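Local structure of beta sliding clamp (Bartonella birtlesii LL-WM9, 6PTR) at residues L145-T158 against I209-L221. The protein probably tethers DNA polymerases and other proteins to DNA and makes replication processive, as a ring-shaped head-to-tail homodimer that encircles the duplex. Residues are numbered along the deposited sequence; the frame is centred on the assembly and turned at random.
Sequences LKHLLDCTQFAIST and IPRKAVGELQKLL
Gln218 reaches across to segment 145-158 and spends one N-H of NE2 on Asp150 OD1 (3.0 Å) and the other on Gln153 OE1 (3.0 Å). The first bond comes to Asp150 OD1 on the anti side, well out of the carboxylate plane; in the second the donor stands above the carbonyl plane of Gln153, 43° out of it. A bend at chi2 (-81°) folds the Gln218 amide over Leu149, whose CB lies 3.4 Å from Gln218 CD. The other oxygen, Asp150 OD2, takes a salt bridge from Lys146 NZ through its syn lone pair at 2.7 Å, so the carboxylate is held from two sides. Gln153 is stretched out, with CG anti to the backbone N, and its NE2 reaches two waters that pass the link on to the carbonyls of Arg211 and Gly215. Helices 145-152 and 211-221, crossing at -127° with axes 10.2 Å apart, are the pair of the central DNA-clamp domain, lying against its beta-sheets; Leu149 and Ile156 also touch Ile168 of strand 167-173. Beneath the polar group Leu149 is a knob in the hole formed by Val214, Leu217, Gln218 and Leu221, its CD1 3.7 Å from Leu217 CD2. Leu145 meets Leu217 tip to tip. At the far end Ile156 CG2 packs on Arg211 CD (3.7 Å), and Thr158 CG2 lies over one face of the guanidinium, toward its rim, while Arg211 NH1 hydrogen-bonds to Asn166 OD1.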
ATOM      1  N   LEU C 145       3.236 -19.311  23.010  1.00 22.85           N
ATOM      2  CA  LEU C 145       2.022 -19.280  22.190  1.00 21.10           C
ATOM      3  C   LEU C 145       2.290 -18.635  20.839  1.00 25.21           C
ATOM      4  O   LEU C 145       1.800 -19.104  19.802  1.00 22.53           O
ATOM      5  CB  LEU C 145       0.903 -18.527  22.917  1.00 21.15           C
ATOM      6  CG  LEU C 145      -0.374 -18.418  22.064  1.00 21.91           C
ATOM      7  CD1 LEU C 145      -0.960 -19.797  21.767  1.00 23.85           C
ATOM      8  CD2 LEU C 145      -1.393 -17.547  22.803  1.00 29.41           C
ATOM      9  N   LYS C 146       3.087 -17.570  20.824  1.00 21.66           N
ATOM     10  CA  LYS C 146       3.423 -16.958  19.546  1.00 21.56           C
ATOM     11  C   LYS C 146       4.151 -17.944  18.640  1.00 23.43           C
ATOM     12  O   LYS C 146       3.904 -17.982  17.429  1.00 24.77           O
ATOM     13  CB  LYS C 146       4.286 -15.726  19.768  1.00 23.66           C
ATOM     14  CG  LYS C 146       4.629 -15.006  18.479  1.00 24.16           C
ATOM     15  CD  LYS C 146       5.503 -13.797  18.765  1.00 30.68           C
ATOM     16  CE  LYS C 146       5.754 -12.955  17.513  1.00 40.72           C
ATOM     17  NZ  LYS C 146       6.508 -13.677  16.466  1.00 42.21           N
ATOM     18  N   HIS C 147       5.077 -18.717  19.210  1.00 25.83           N
ATOM     19  CA  HIS C 147       5.800 -19.715  18.431  1.00 28.00           C
ATOM     20  C   HIS C 147       4.836 -20.722  17.820  1.00 27.47           C
ATOM     21  O   HIS C 147       4.935 -21.047  16.633  1.00 25.92           O
ATOM     22  CB  HIS C 147       6.828 -20.410  19.314  1.00 31.90           C
ATOM     23  CG  HIS C 147       7.488 -21.587  18.664  1.00 41.57           C
ATOM     24  ND1 HIS C 147       8.363 -21.459  17.607  1.00 39.01           N
ATOM     25  CD2 HIS C 147       7.395 -22.915  18.921  1.00 40.02           C
ATOM     26  CE1 HIS C 147       8.783 -22.658  17.242  1.00 43.97           C
ATOM     27  NE2 HIS C 147       8.213 -23.558  18.025  1.00 41.09           N
ATOM     28  N   LEU C 148       3.892 -21.232  18.619  1.00 25.58           N
ATOM     29  CA  LEU C 148       2.942 -22.215  18.095  1.00 21.86           C
ATOM     30  C   LEU C 148       2.128 -21.635  16.950  1.00 23.51           C
ATOM     31  O   LEU C 148       1.925 -22.293  15.920  1.00 20.46           O
ATOM     32  CB  LEU C 148       2.020 -22.702  19.210  1.00 24.60           C
ATOM     33  CG  LEU C 148       2.709 -23.303  20.433  1.00 26.62           C
ATOM     34  CD1 LEU C 148       1.719 -23.461  21.568  1.00 26.43           C
ATOM     35  CD2 LEU C 148       3.329 -24.644  20.065  1.00 27.36           C
ATOM     36  N   LEU C 149       1.638 -20.400  17.116  1.00 20.44           N
ATOM     37  CA  LEU C 149       0.831 -19.782  16.073  1.00 20.68           C
ATOM     38  C   LEU C 149       1.680 -19.413  14.859  1.00 20.93           C
ATOM     39  O   LEU C 149       1.216 -19.525  13.715  1.00 21.38           O
ATOM     40  CB  LEU C 149       0.123 -18.539  16.623  1.00 20.43           C
ATOM     41  CG  LEU C 149      -0.883 -18.860  17.725  1.00 19.63           C
ATOM     42  CD1 LEU C 149      -1.428 -17.599  18.376  1.00 18.96           C
ATOM     43  CD2 LEU C 149      -2.033 -19.717  17.204  1.00 19.47           C
ATOM     44  N   ASP C 150       2.918 -18.966  15.088  1.00 22.28           N
ATOM     45  CA  ASP C 150       3.824 -18.668  13.975  1.00 22.36           C
ATOM     46  C   ASP C 150       4.105 -19.894  13.122  1.00 21.15           C
ATOM     47  O   ASP C 150       4.304 -19.773  11.905  1.00 24.79           O
ATOM     48  CB  ASP C 150       5.159 -18.122  14.485  1.00 25.27           C
ATOM     49  CG  ASP C 150       5.105 -16.650  14.832  1.00 30.22           C
ATOM     50  OD1 ASP C 150       4.199 -15.939  14.345  1.00 30.42           O
ATOM     51  OD2 ASP C 150       6.005 -16.207  15.578  1.00 29.85           O
ATOM     52  N   CYS C 151       4.158 -21.076  13.735  1.00 22.25           N
ATOM     53  CA  CYS C 151       4.395 -22.286  12.945  1.00 23.70           C
ATOM     54  C   CYS C 151       3.207 -22.689  12.076  1.00 25.79           C
ATOM     55  O   CYS C 151       3.397 -23.447  11.114  1.00 24.95           O
ATOM     56  CB  CYS C 151       4.739 -23.467  13.851  1.00 27.13           C
ATOM     57  SG  CYS C 151       6.332 -23.399  14.675  1.00 29.12           S
ATOM     58  N   THR C 152       1.988 -22.233  12.387  1.00 20.70           N
ATOM     59  CA  THR C 152       0.789 -22.820  11.802  1.00 20.07           C
ATOM     60  C   THR C 152      -0.133 -21.838  11.094  1.00 22.24           C
ATOM     61  O   THR C 152      -0.883 -22.267  10.209  1.00 22.17           O
ATOM     62  CB  THR C 152      -0.020 -23.564  12.876  1.00 24.20           C
ATOM     63  OG1 THR C 152      -0.217 -22.705  14.007  1.00 22.14           O
ATOM     64  CG2 THR C 152       0.741 -24.811  13.339  1.00 21.46           C
ATOM     65  N   GLN C 153      -0.108 -20.549  11.440  1.00 18.77           N
ATOM     66  CA  GLN C 153      -1.095 -19.617  10.886  1.00 19.50           C
ATOM     67  C   GLN C 153      -1.079 -19.585   9.357  1.00 24.93           C
ATOM     68  O   GLN C 153      -2.138 -19.516   8.719  1.00 21.55           O
ATOM     69  CB  GLN C 153      -0.849 -18.216  11.441  1.00 20.74           C
ATOM     70  CG  GLN C 153      -1.818 -17.212  10.929  1.00 19.90           C
ATOM     71  CD  GLN C 153      -1.467 -15.838  11.438  1.00 26.22           C
ATOM     72  OE1 GLN C 153      -0.316 -15.589  11.816  1.00 28.73           O
ATOM     73  NE2 GLN C 153      -2.443 -14.939  11.451  1.00 24.30           N
ATOM     74  N   PHE C 154       0.105 -19.591   8.747  1.00 22.99           N
ATOM     75  CA  PHE C 154       0.172 -19.420   7.299  1.00 25.79           C
ATOM     76  C   PHE C 154      -0.558 -20.525   6.549  1.00 25.07           C
ATOM     77  O   PHE C 154      -0.963 -20.308   5.400  1.00 23.99           O
ATOM     78  CB  PHE C 154       1.630 -19.381   6.826  1.00 26.80           C
ATOM     79  CG  PHE C 154       2.254 -20.739   6.725  1.00 26.22           C
ATOM     80  CD1 PHE C 154       2.621 -21.440   7.876  1.00 23.25           C
ATOM     81  CD2 PHE C 154       2.436 -21.342   5.485  1.00 23.93           C
ATOM     82  CE1 PHE C 154       3.174 -22.713   7.797  1.00 22.27           C
ATOM     83  CE2 PHE C 154       2.991 -22.593   5.397  1.00 22.13           C
ATOM     84  CZ  PHE C 154       3.354 -23.291   6.535  1.00 25.08           C
ATOM     85  N   ALA C 155      -0.723 -21.708   7.145  1.00 21.59           N
ATOM     86  CA  ALA C 155      -1.305 -22.824   6.395  1.00 20.76           C
ATOM     87  C   ALA C 155      -2.824 -22.879   6.502  1.00 27.65           C
ATOM     88  O   ALA C 155      -3.447 -23.744   5.876  1.00 26.00           O
ATOM     89  CB  ALA C 155      -0.709 -24.159   6.861  1.00 18.88           C
ATOM     90  N   ILE C 156      -3.437 -21.980   7.267  1.00 22.17           N
ATOM     91  CA  ILE C 156      -4.884 -22.022   7.463  1.00 23.90           C
ATOM     92  C   ILE C 156      -5.600 -21.758   6.153  1.00 25.66           C
ATOM     93  O   ILE C 156      -5.238 -20.844   5.388  1.00 26.90           O
ATOM     94  CB  ILE C 156      -5.335 -20.987   8.503  1.00 22.99           C
ATOM     95  CG1 ILE C 156      -4.741 -21.259   9.871  1.00 21.72           C
ATOM     96  CG2 ILE C 156      -6.857 -20.934   8.576  1.00 25.82           C
ATOM     97  CD1 ILE C 156      -4.963 -20.069  10.791  1.00 20.79           C
ATOM     98  N   SER C 157      -6.658 -22.532   5.912  1.00 28.66           N
ATOM     99  CA  SER C 157      -7.509 -22.313   4.759  1.00 29.77           C
ATOM    100  C   SER C 157      -8.262 -20.999   4.879  1.00 33.92           C
ATOM    101  O   SER C 157      -8.713 -20.617   5.964  1.00 31.17           O
ATOM    102  CB  SER C 157      -8.515 -23.453   4.625  1.00 27.97           C
ATOM    103  OG  SER C 157      -9.329 -23.290   3.451  1.00 27.43           O
ATOM    104  N   THR C 158      -8.410 -20.318   3.745  1.00 35.35           N
ATOM    105  CA  THR C 158      -9.334 -19.198   3.613  1.00 39.06           C
ATOM    106  C   THR C 158     -10.495 -19.513   2.669  1.00 37.68           C
ATOM    107  O   THR C 158     -11.256 -18.607   2.318  1.00 39.48           O
ATOM    108  CB  THR C 158      -8.587 -17.949   3.135  1.00 42.84           C
ATOM    109  OG1 THR C 158      -8.072 -18.174   1.816  1.00 38.92           O
ATOM    110  CG2 THR C 158      -7.432 -17.651   4.067  1.00 45.05           C
ATOM    111  N   ILE C 209      -9.764 -23.324  16.497  1.00 15.55           N
ATOM    112  CA  ILE C 209      -9.770 -21.885  16.754  1.00 17.29           C
ATOM    113  C   ILE C 209      -9.955 -21.158  15.429  1.00 20.06           C
ATOM    114  O   ILE C 209      -9.165 -21.384  14.502  1.00 18.06           O
ATOM    115  CB  ILE C 209      -8.462 -21.444  17.415  1.00 21.08           C
ATOM    116  CG1 ILE C 209      -8.176 -22.306  18.640  1.00 21.33           C
ATOM    117  CG2 ILE C 209      -8.515 -19.931  17.691  1.00 20.63           C
ATOM    118  CD1 ILE C 209      -6.715 -22.191  19.146  1.00 21.30           C
ATOM    119  N   PRO C 210     -10.960 -20.292  15.282  1.00 18.02           N
ATOM    120  CA  PRO C 210     -11.199 -19.645  13.978  1.00 19.51           C
ATOM    121  C   PRO C 210     -10.037 -18.776  13.509  1.00 16.80           C
ATOM    122  O   PRO C 210      -9.320 -18.160  14.309  1.00 20.47           O
ATOM    123  CB  PRO C 210     -12.450 -18.787  14.224  1.00 22.17           C
ATOM    124  CG  PRO C 210     -13.083 -19.393  15.453  1.00 20.89           C
ATOM    125  CD  PRO C 210     -11.965 -19.914  16.288  1.00 20.15           C
ATOM    126  N   ARG C 211      -9.870 -18.753  12.184  1.00 17.40           N
ATOM    127  CA  ARG C 211      -8.849 -17.951  11.515  1.00 22.33           C
ATOM    128  C   ARG C 211      -8.806 -16.502  11.999  1.00 24.01           C
ATOM    129  O   ARG C 211      -7.719 -15.955  12.229  1.00 20.82           O
ATOM    130  CB  ARG C 211      -9.101 -18.006  10.002  1.00 32.38           C
ATOM    131  CG  ARG C 211      -8.142 -17.207   9.166  1.00 43.24           C
ATOM    132  CD  ARG C 211      -8.232 -17.618   7.702  1.00 46.25           C
ATOM    133  NE  ARG C 211      -9.605 -17.660   7.207  1.00 49.13           N
ATOM    134  CZ  ARG C 211     -10.227 -16.626   6.655  1.00 58.08           C
ATOM    135  NH1 ARG C 211     -11.472 -16.751   6.221  1.00 66.51           N
ATOM    136  NH2 ARG C 211      -9.602 -15.460   6.542  1.00 56.78           N
ATOM    137  N   LYS C 212      -9.969 -15.855  12.176  1.00 21.39           N
ATOM    138  CA  LYS C 212      -9.942 -14.443  12.582  1.00 21.70           C
ATOM    139  C   LYS C 212      -9.367 -14.267  13.981  1.00 20.05           C
ATOM    140  O   LYS C 212      -8.590 -13.331  14.220  1.00 21.72           O
ATOM    141  CB  LYS C 212     -11.336 -13.811  12.512  1.00 22.05           C
ATOM    142  CG  LYS C 212     -11.351 -12.325  12.990  1.00 23.31           C
ATOM    143  CD  LYS C 212     -12.654 -11.649  12.624  1.00 28.17           C
ATOM    144  CE  LYS C 212     -12.609 -10.124  12.890  1.00 22.71           C
ATOM    145  NZ  LYS C 212     -13.876  -9.464  12.546  1.00 25.56           N
ATOM    146  N   ALA C 213      -9.769 -15.122  14.933  1.00 20.23           N
ATOM    147  CA  ALA C 213      -9.207 -15.059  16.277  1.00 20.03           C
ATOM    148  C   ALA C 213      -7.705 -15.278  16.234  1.00 22.34           C
ATOM    149  O   ALA C 213      -6.941 -14.558  16.901  1.00 19.91           O
ATOM    150  CB  ALA C 213      -9.871 -16.103  17.185  1.00 21.25           C
ATOM    151  N   VAL C 214      -7.255 -16.261  15.446  1.00 17.70           N
ATOM    152  CA  VAL C 214      -5.822 -16.492  15.315  1.00 21.18           C
ATOM    153  C   VAL C 214      -5.136 -15.230  14.825  1.00 21.81           C
ATOM    154  O   VAL C 214      -4.100 -14.830  15.356  1.00 19.35           O
ATOM    155  CB  VAL C 214      -5.535 -17.674  14.373  1.00 21.02           C
ATOM    156  CG1 VAL C 214      -4.038 -17.744  14.087  1.00 22.65           C
ATOM    157  CG2 VAL C 214      -6.035 -18.979  14.994  1.00 17.98           C
ATOM    158  N   GLY C 215      -5.718 -14.574  13.822  1.00 19.11           N
ATOM    159  CA  GLY C 215      -5.076 -13.407  13.237  1.00 22.35           C
ATOM    160  C   GLY C 215      -4.995 -12.234  14.197  1.00 24.79           C
ATOM    161  O   GLY C 215      -3.972 -11.544  14.269  1.00 20.00           O
ATOM    162  N   GLU C 216      -6.052 -12.004  14.964  1.00 21.01           N
ATOM    163  CA  GLU C 216      -6.008 -10.898  15.917  1.00 23.30           C
ATOM    164  C   GLU C 216      -5.067 -11.200  17.072  1.00 18.97           C
ATOM    165  O   GLU C 216      -4.356 -10.303  17.560  1.00 24.29           O
ATOM    166  CB  GLU C 216      -7.415 -10.594  16.428  1.00 27.14           C
ATOM    167  CG  GLU C 216      -8.322 -10.065  15.337  1.00 28.65           C
ATOM    168  CD  GLU C 216      -7.732  -8.850  14.637  1.00 33.19           C
ATOM    169  OE1 GLU C 216      -7.330  -7.883  15.329  1.00 33.09           O
ATOM    170  OE2 GLU C 216      -7.641  -8.879  13.398  1.00 37.27           O
ATOM    171  N   LEU C 217      -5.078 -12.448  17.556  1.00 21.43           N
ATOM    172  CA  LEU C 217      -4.134 -12.838  18.589  1.00 20.11           C
ATOM    173  C   LEU C 217      -2.709 -12.632  18.102  1.00 21.61           C
ATOM    174  O   LEU C 217      -1.868 -12.078  18.822  1.00 20.76           O
ATOM    175  CB  LEU C 217      -4.400 -14.296  18.989  1.00 21.65           C
ATOM    176  CG  LEU C 217      -3.741 -14.927  20.208  1.00 34.13           C
ATOM    177  CD1 LEU C 217      -3.981 -14.081  21.433  1.00 31.52           C
ATOM    178  CD2 LEU C 217      -4.318 -16.340  20.395  1.00 28.40           C
ATOM    179  N   GLN C 218      -2.441 -13.005  16.848  1.00 21.98           N
ATOM    180  CA  GLN C 218      -1.103 -12.864  16.295  1.00 18.95           C
ATOM    181  C   GLN C 218      -0.687 -11.409  16.196  1.00 19.85           C
ATOM    182  O   GLN C 218       0.477 -11.077  16.443  1.00 25.02           O
ATOM    183  CB  GLN C 218      -1.036 -13.541  14.926  1.00 20.04           C
ATOM    184  CG  GLN C 218      -0.877 -15.029  15.060  1.00 23.94           C
ATOM    185  CD  GLN C 218       0.573 -15.409  15.330  1.00 31.89           C
ATOM    186  OE1 GLN C 218       1.083 -15.202  16.434  1.00 32.25           O
ATOM    187  NE2 GLN C 218       1.249 -15.940  14.309  1.00 28.53           N
ATOM    188  N   LYS C 219      -1.620 -10.512  15.864  1.00 22.47           N
ATOM    189  CA  LYS C 219      -1.252  -9.098  15.803  1.00 22.60           C
ATOM    190  C   LYS C 219      -0.831  -8.578  17.176  1.00 25.14           C
ATOM    191  O   LYS C 219       0.113  -7.787  17.289  1.00 23.51           O
ATOM    192  CB  LYS C 219      -2.409  -8.260  15.260  1.00 25.09           C
ATOM    193  CG  LYS C 219      -2.695  -8.464  13.777  1.00 29.03           C
ATOM    194  CD  LYS C 219      -4.013  -7.800  13.406  1.00 41.26           C
ATOM    195  CE  LYS C 219      -4.398  -8.045  11.957  1.00 52.73           C
ATOM    196  NZ  LYS C 219      -5.726  -7.433  11.654  1.00 55.00           N
ATOM    197  N   LEU C 220      -1.525  -9.002  18.232  1.00 22.87           N
ATOM    198  CA  LEU C 220      -1.107  -8.593  19.568  1.00 27.04           C
ATOM    199  C   LEU C 220       0.228  -9.226  19.938  1.00 23.72           C
ATOM    200  O   LEU C 220       1.131  -8.544  20.433  1.00 28.04           O
ATOM    201  CB  LEU C 220      -2.184  -8.965  20.586  1.00 25.29           C
ATOM    202  CG  LEU C 220      -1.758  -8.679  22.028  1.00 29.74           C
ATOM    203  CD1 LEU C 220      -1.555  -7.162  22.262  1.00 33.48           C
ATOM    204  CD2 LEU C 220      -2.760  -9.245  23.013  1.00 35.16           C
ATOM    205  N   LEU C 221       0.370 -10.532  19.689  1.00 21.44           N
ATOM    206  CA  LEU C 221       1.597 -11.236  20.042  1.00 23.69           C
ATOM    207  C   LEU C 221       2.810 -10.708  19.280  1.00 27.35           C
ATOM    208  O   LEU C 221       3.932 -10.781  19.792  1.00 29.70           O
ATOM    209  CB  LEU C 221       1.417 -12.734  19.803  1.00 24.97           C
ATOM    210  CG  LEU C 221       0.457 -13.379  20.811  1.00 21.72           C
ATOM    211  CD1 LEU C 221       0.165 -14.813  20.433  1.00 23.67           C
ATOM    212  CD2 LEU C 221       1.064 -13.326  22.196  1.00 24.53           C
TER
HETATM  213  O   HOH W   1      -2.164 -11.861  12.109  1.00 25.52           O
HETATM  214  O   HOH W   2      -5.176 -15.965  10.788  1.00 28.53           O